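Local coordinates for allophycocyanin beta-18 subunit apoprotein (Chroococcidiopsis thermalis PCC 7203, PDB 6HRK) that binds biliverdin as a far-red fluorescent biliprotein engineered from an allophycocyanin subunit, whose natural form is probably a light-harvesting component of the phycobilisome, at residues Ser73-Arg78 / Asp128-Val133; Lys23-Gln28 / Gln102-Ile107. The protein carries 18 engineered substitutions. All coordinates share one frame; numbering follows the deposited sequence.

Overall arrangement
From the N terminus, helix 18-32 supplies the first half of contact 2, and the chain passes through helix 46-69 before residues 73-78, the turn and first residues of helix 77-90, open contact 1. Residues 102-107 on helix 94-115 then close contact 2. Contact 1 closes last, when helix 125-134 returns to residues 73-78, so the two loops cross instead of nesting. Their centres lie about 19 Å apart, on opposite sides of the centre of this globin-clan, all-helical fold. Even so the contacts meet: Asp128 OD1 forms a salt bridge with Lys105 NZ (2.8 Å) and a probable hydrogen bond with Gln102 NE2, joining helices 94-115 and 125-134.

Contact 1 (Ser73-Arg78 / Asp128-Val133); sequences SVLDER and DYIARV. Engineered in segment 128-133: Ile130 (natural residue Val), Ala131 (natural residue Val), Val133 (natural residue Glu).
Leu75 packs on Ile130 and the Tyr129 ring edge, and Glu77 bonds to the Tyr129 hydroxyl. Leu75 comes from the turn before helix 77-90 with its CB directed toward the other segment. Its CG is anti to the carbonyl carbon, and the CD1 branch makes the contact, lying 3.7 Å from CD1 of the engineered Ile130. The two side chains cross at about a right angle. The same Leu75 CD1 also lies 4.3 Å from Tyr129 CD2, at the ring edge near its plane. Asp76, at the N-cap position, starts helix 77-90. Glu77, in the first turn of that helix, sends CG anti to the backbone N (chi1 -171°), and its extended chain runs across the phenol at about a right angle. Tyr129 OH lies beside this stem, 3.4 Å from Glu77 CB, and donates to Glu77 OE1 at 2.7 Å. The hydroxyl meets the anti side of the carboxylate, 19° out of its plane, and the carboxylate is turned 36° from the ring. Engineered Val133 adds looser packing, with CG1 4.2 Å from Glu77 O. One turn on from Tyr129, Val133 CG2 also sits 4.0 Å above one face of the tyrosine ring, offset toward the rim. The contact lies near the surface, although the side chain of Ile130 is about 7 Å from the bound biliverdin IX alpha. Around it, Leu75 packs on Met62 and Ile130 on Phe59, both of helix 46-69, Ile130 also reaches Ile101 of helix 94-115, and Leu80 of helix 77-90 touches Tyr129, Ile130 and Val133.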
loop_
_atom_site.group_PDB
_atom_site.type_symbol
_atom_site.label_atom_id
_atom_site.label_comp_id
_atom_site.label_asym_id
_atom_site.label_seq_id
_atom_site.Cartn_x
_atom_site.Cartn_y
_atom_site.Cartn_z
ATOM N N SER A 73 5.193 -14.167 3.585
ATOM C CA SER A 73 6.271 -14.732 4.418
ATOM C C SER A 73 7.636 -14.090 4.156
ATOM O O SER A 73 8.422 -13.893 5.084
ATOM C CB SER A 73 6.379 -16.242 4.190
ATOM O OG SER A 73 5.098 -16.857 4.203
ATOM N N VAL A 74 7.903 -13.772 2.890
ATOM C CA VAL A 74 9.145 -13.095 2.483
ATOM C C VAL A 74 9.390 -11.751 3.183
ATOM O O VAL A 74 10.543 -11.392 3.441
ATOM C CB VAL A 74 9.225 -12.894 0.945
ATOM C CG1 VAL A 74 9.219 -14.241 0.228
ATOM C CG2 VAL A 74 8.121 -11.966 0.427
ATOM N N LEU A 75 8.314 -11.026 3.493
ATOM C CA LEU A 75 8.407 -9.736 4.186
ATOM C C LEU A 75 8.795 -9.930 5.652
ATOM O O LEU A 75 8.235 -10.784 6.338
ATOM C CB LEU A 75 7.077 -8.976 4.100
ATOM C CG LEU A 75 6.570 -8.630 2.693
ATOM C CD1 LEU A 75 5.090 -8.283 2.721
ATOM C CD2 LEU A 75 7.377 -7.496 2.083
ATOM N N ASP A 76 9.751 -9.130 6.121
ATOM C CA ASP A 76 10.267 -9.234 7.485
ATOM C C ASP A 76 9.300 -8.551 8.454
ATOM O O ASP A 76 9.050 -7.347 8.340
ATOM C CB ASP A 76 11.661 -8.593 7.569
ATOM C CG ASP A 76 12.403 -8.937 8.856
ATOM O OD1 ASP A 76 12.205 -10.043 9.405
ATOM O OD2 ASP A 76 13.208 -8.099 9.310
ATOM N N GLU A 77 8.756 -9.324 9.397
ATOM C CA GLU A 77 7.770 -8.817 10.360
ATOM C C GLU A 77 8.376 -7.825 11.361
ATOM O O GLU A 77 7.683 -6.919 11.824
ATOM C CB GLU A 77 7.091 -9.980 11.103
ATOM C CG GLU A 77 5.907 -9.570 11.974
ATOM C CD GLU A 77 5.059 -10.749 12.420
ATOM O OE1 GLU A 77 4.247 -11.238 11.606
ATOM O OE2 GLU A 77 5.191 -11.178 13.587
ATOM N N ARG A 78 9.655 -8.004 11.698
ATOM C CA ARG A 78 10.380 -7.055 12.556
ATOM C C ARG A 78 10.575 -5.701 11.877
ATOM O O ARG A 78 10.488 -4.662 12.531
ATOM C CB ARG A 78 11.744 -7.623 12.960
ATOM N N ASP A 128 -3.258 -6.972 3.085
ATOM C CA ASP A 128 -3.864 -7.279 4.390
ATOM C C ASP A 128 -2.837 -7.624 5.481
ATOM O O ASP A 128 -3.097 -7.388 6.662
ATOM C CB ASP A 128 -4.871 -8.435 4.270
ATOM C CG ASP A 128 -6.112 -8.069 3.463
ATOM O OD1 ASP A 128 -6.486 -6.878 3.399
ATOM O OD2 ASP A 128 -6.734 -8.993 2.901
ATOM N N TYR A 129 -1.695 -8.191 5.093
ATOM C CA TYR A 129 -0.646 -8.547 6.052
ATOM C C TYR A 129 0.083 -7.306 6.564
ATOM O O TYR A 129 0.202 -7.108 7.776
ATOM C CB TYR A 129 0.357 -9.526 5.433
ATOM C CG TYR A 129 1.482 -9.906 6.372
ATOM C CD1 TYR A 129 1.233 -10.658 7.518
ATOM C CD2 TYR A 129 2.794 -9.501 6.123
ATOM C CE1 TYR A 129 2.261 -11.004 8.386
ATOM C CE2 TYR A 129 3.828 -9.844 6.982
ATOM C CZ TYR A 129 3.557 -10.593 8.111
ATOM O OH TYR A 129 4.581 -10.932 8.964
ATOM N N ILE A 130 0.563 -6.480 5.636
ATOM C CA ILE A 130 1.246 -5.224 5.979
ATOM C C ILE A 130 0.296 -4.281 6.732
ATOM O O ILE A 130 0.706 -3.644 7.703
ATOM C CB ILE A 130 1.849 -4.532 4.724
ATOM C CG1 ILE A 130 2.993 -5.382 4.147
ATOM C CG2 ILE A 130 2.376 -3.137 5.057
ATOM C CD1 ILE A 130 3.433 -4.979 2.754
ATOM N N ALA A 131 -0.962 -4.209 6.294
ATOM C CA ALA A 131 -1.993 -3.433 6.996
ATOM C C ALA A 131 -2.254 -3.936 8.422
ATOM O O ALA A 131 -2.465 -3.131 9.333
ATOM C CB ALA A 131 -3.290 -3.427 6.201
ATOM N N ARG A 132 -2.238 -5.256 8.606
ATOM C CA ARG A 132 -2.438 -5.872 9.923
ATOM C C ARG A 132 -1.304 -5.574 10.901
ATOM O O ARG A 132 -1.559 -5.223 12.051
ATOM C CB ARG A 132 -2.612 -7.390 9.790
ATOM N N VAL A 133 -0.064 -5.713 10.438
ATOM C CA VAL A 133 1.116 -5.484 11.284
ATOM C C VAL A 133 1.349 -3.983 11.542
ATOM O O VAL A 133 1.878 -3.618 12.589
ATOM C CB VAL A 133 2.378 -6.169 10.696
ATOM C CG1 VAL A 133 3.615 -5.884 11.545
ATOM C CG2 VAL A 133 2.159 -7.676 10.591
#

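Contact 2 (Lys23-Gln28 / Gln102-Ile107); sequences KTAVSQ and QLMKKI. Engineered in segment 23-28: Gln28 (natural residue Leu). Engineered in segment 102-107: Lys106 (natural residue Asn).
Leu103 starts the packing against helix 18-32, its CB 4.2 Å from Ala25 CB. Farther out its two branches part: CD1 comes 3.6 Å from the backbone oxygen Ala25 O, a van der Waals approach, while CD2 turns to the side chain of engineered Gln28, which lies obliquely across it. The backbones come closest at Met104, whose CA is 5.6 Å from Ala25 CA. Its CG, anti to the carbonyl carbon (chi1 -78°), passes 3.5 Å from Ala25 CB, so the small methyl sits against both Leu103 and Met104. One turn after Leu103, Ile107 extends CD1 to 4.0 Å from Thr24 CG2. The hydroxyl of Thr24 is engaged within its own helix, with Glu20 O. The segment axes approach to 8.9 Å at an angle of 129° between their directions, so the helices run in broadly opposing directions, well inclined from antiparallel, and meet by apolar packing. Other residues of helix 18-32 widen the interface: Val21 touches Met104 and Ile107, and Leu29 touches Leu103. The side chain of Met104 is about 7 Å from the bound biliverdin IX alpha. Helix 46-69 meets Ala25 through Met56, while Phe127 of helix 125-134 packs on Met104.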
loop_
_atom_site.group_PDB
_atom_site.type_symbol
_atom_site.label_atom_id
_atom_site.label_comp_id
_atom_site.label_asym_id
_atom_site.label_seq_id
_atom_site.Cartn_x
_atom_site.Cartn_y
_atom_site.Cartn_z
ATOM N N LYS A 23 -1.076 7.585 -6.932
ATOM C CA LYS A 23 -1.762 8.881 -7.119
ATOM C C LYS A 23 -3.290 8.801 -6.985
ATOM O O LYS A 23 -3.912 9.717 -6.443
ATOM C CB LYS A 23 -1.379 9.524 -8.468
ATOM C CG LYS A 23 -0.206 10.504 -8.401
ATOM C CD LYS A 23 1.074 9.886 -7.855
ATOM C CE LYS A 23 2.190 10.916 -7.735
ATOM N NZ LYS A 23 1.930 11.951 -6.691
ATOM N N THR A 24 -3.878 7.711 -7.473
ATOM C CA THR A 24 -5.312 7.447 -7.318
ATOM C C THR A 24 -5.669 7.122 -5.861
ATOM O O THR A 24 -6.697 7.580 -5.356
ATOM C CB THR A 24 -5.770 6.279 -8.224
ATOM O OG1 THR A 24 -5.357 6.523 -9.574
ATOM C CG2 THR A 24 -7.290 6.107 -8.185
ATOM N N ALA A 25 -4.825 6.324 -5.203
ATOM C CA ALA A 25 -5.025 5.952 -3.797
ATOM C C ALA A 25 -4.879 7.128 -2.827
ATOM O O ALA A 25 -5.654 7.231 -1.874
ATOM C CB ALA A 25 -4.075 4.830 -3.399
ATOM N N VAL A 26 -3.903 8.009 -3.068
ATOM C CA VAL A 26 -3.647 9.139 -2.154
ATOM C C VAL A 26 -4.762 10.181 -2.295
ATOM O O VAL A 26 -5.145 10.817 -1.313
ATOM C CB VAL A 26 -2.281 9.874 -2.353
ATOM C CG1 VAL A 26 -1.796 10.432 -1.020
ATOM C CG2 VAL A 26 -1.190 8.993 -2.949
ATOM N N SER A 27 -5.265 10.349 -3.519
ATOM C CA SER A 27 -6.375 11.263 -3.798
ATOM C C SER A 27 -7.632 10.904 -2.996
ATOM O O SER A 27 -8.237 11.778 -2.368
ATOM C CB SER A 27 -6.691 11.277 -5.299
ATOM O OG SER A 27 -7.691 12.230 -5.609
ATOM N N GLN A 28 -8.010 9.624 -3.011
ATOM C CA GLN A 28 -9.180 9.157 -2.247
ATOM C C GLN A 28 -8.898 9.094 -0.740
ATOM O O GLN A 28 -9.822 9.226 0.061
ATOM C CB GLN A 28 -9.689 7.797 -2.753
ATOM C CG GLN A 28 -11.187 7.614 -2.543
ATOM C CD GLN A 28 -11.664 6.196 -2.788
ATOM O OE1 GLN A 28 -11.679 5.369 -1.875
ATOM N NE2 GLN A 28 -12.082 5.914 -4.016
ATOM N N GLN A 102 -4.848 -0.536 1.864
ATOM C CA GLN A 102 -6.102 -1.203 1.498
ATOM C C GLN A 102 -6.804 -0.538 0.302
ATOM O O GLN A 102 -7.523 -1.207 -0.441
ATOM C CB GLN A 102 -7.057 -1.276 2.701
ATOM C CG GLN A 102 -6.557 -2.095 3.891
ATOM C CD GLN A 102 -6.682 -3.597 3.694
ATOM O OE1 GLN A 102 -6.597 -4.102 2.574
ATOM N NE2 GLN A 102 -6.873 -4.322 4.793
ATOM N N LEU A 103 -6.602 0.769 0.131
ATOM C CA LEU A 103 -7.064 1.487 -1.062
ATOM C C LEU A 103 -6.287 1.031 -2.288
ATOM O O LEU A 103 -6.885 0.730 -3.322
ATOM C CB LEU A 103 -6.911 3.005 -0.897
ATOM C CG LEU A 103 -7.928 3.709 0.006
ATOM C CD1 LEU A 103 -7.428 5.096 0.381
ATOM C CD2 LEU A 103 -9.295 3.793 -0.660
ATOM N N MET A 104 -4.958 0.986 -2.160
ATOM C CA MET A 104 -4.073 0.491 -3.226
ATOM C C MET A 104 -4.381 -0.955 -3.619
ATOM O O MET A 104 -4.233 -1.311 -4.786
ATOM C CB MET A 104 -2.591 0.639 -2.840
ATOM C CG MET A 104 -2.052 2.057 -2.992
ATOM S SD MET A 104 -0.266 2.214 -2.760
ATOM C CE MET A 104 -0.082 1.638 -1.074
ATOM N N LYS A 105 -4.811 -1.777 -2.658
ATOM C CA LYS A 105 -5.346 -3.114 -2.965
ATOM C C LYS A 105 -6.539 -2.995 -3.916
ATOM O O LYS A 105 -6.571 -3.648 -4.958
ATOM C CB LYS A 105 -5.774 -3.852 -1.689
ATOM C CG LYS A 105 -6.311 -5.261 -1.920
ATOM C CD LYS A 105 -6.606 -5.985 -0.616
ATOM C CE LYS A 105 -7.896 -5.508 0.030
ATOM N NZ LYS A 105 -8.165 -6.233 1.304
ATOM N N LYS A 106 -7.501 -2.153 -3.541
ATOM C CA LYS A 106 -8.719 -1.931 -4.327
ATOM C C LYS A 106 -8.442 -1.427 -5.744
ATOM O O LYS A 106 -9.076 -1.890 -6.690
ATOM C CB LYS A 106 -9.650 -0.947 -3.608
ATOM N N ILE A 107 -7.495 -0.499 -5.887
ATOM C CA ILE A 107 -7.151 0.056 -7.209
ATOM C C ILE A 107 -6.488 -1.015 -8.087
ATOM O O ILE A 107 -6.754 -1.078 -9.290
ATOM C CB ILE A 107 -6.244 1.319 -7.128
ATOM C CG1 ILE A 107 -6.832 2.398 -6.197
ATOM C CG2 ILE A 107 -6.022 1.919 -8.516
ATOM C CD1 ILE A 107 -8.315 2.665 -6.364
#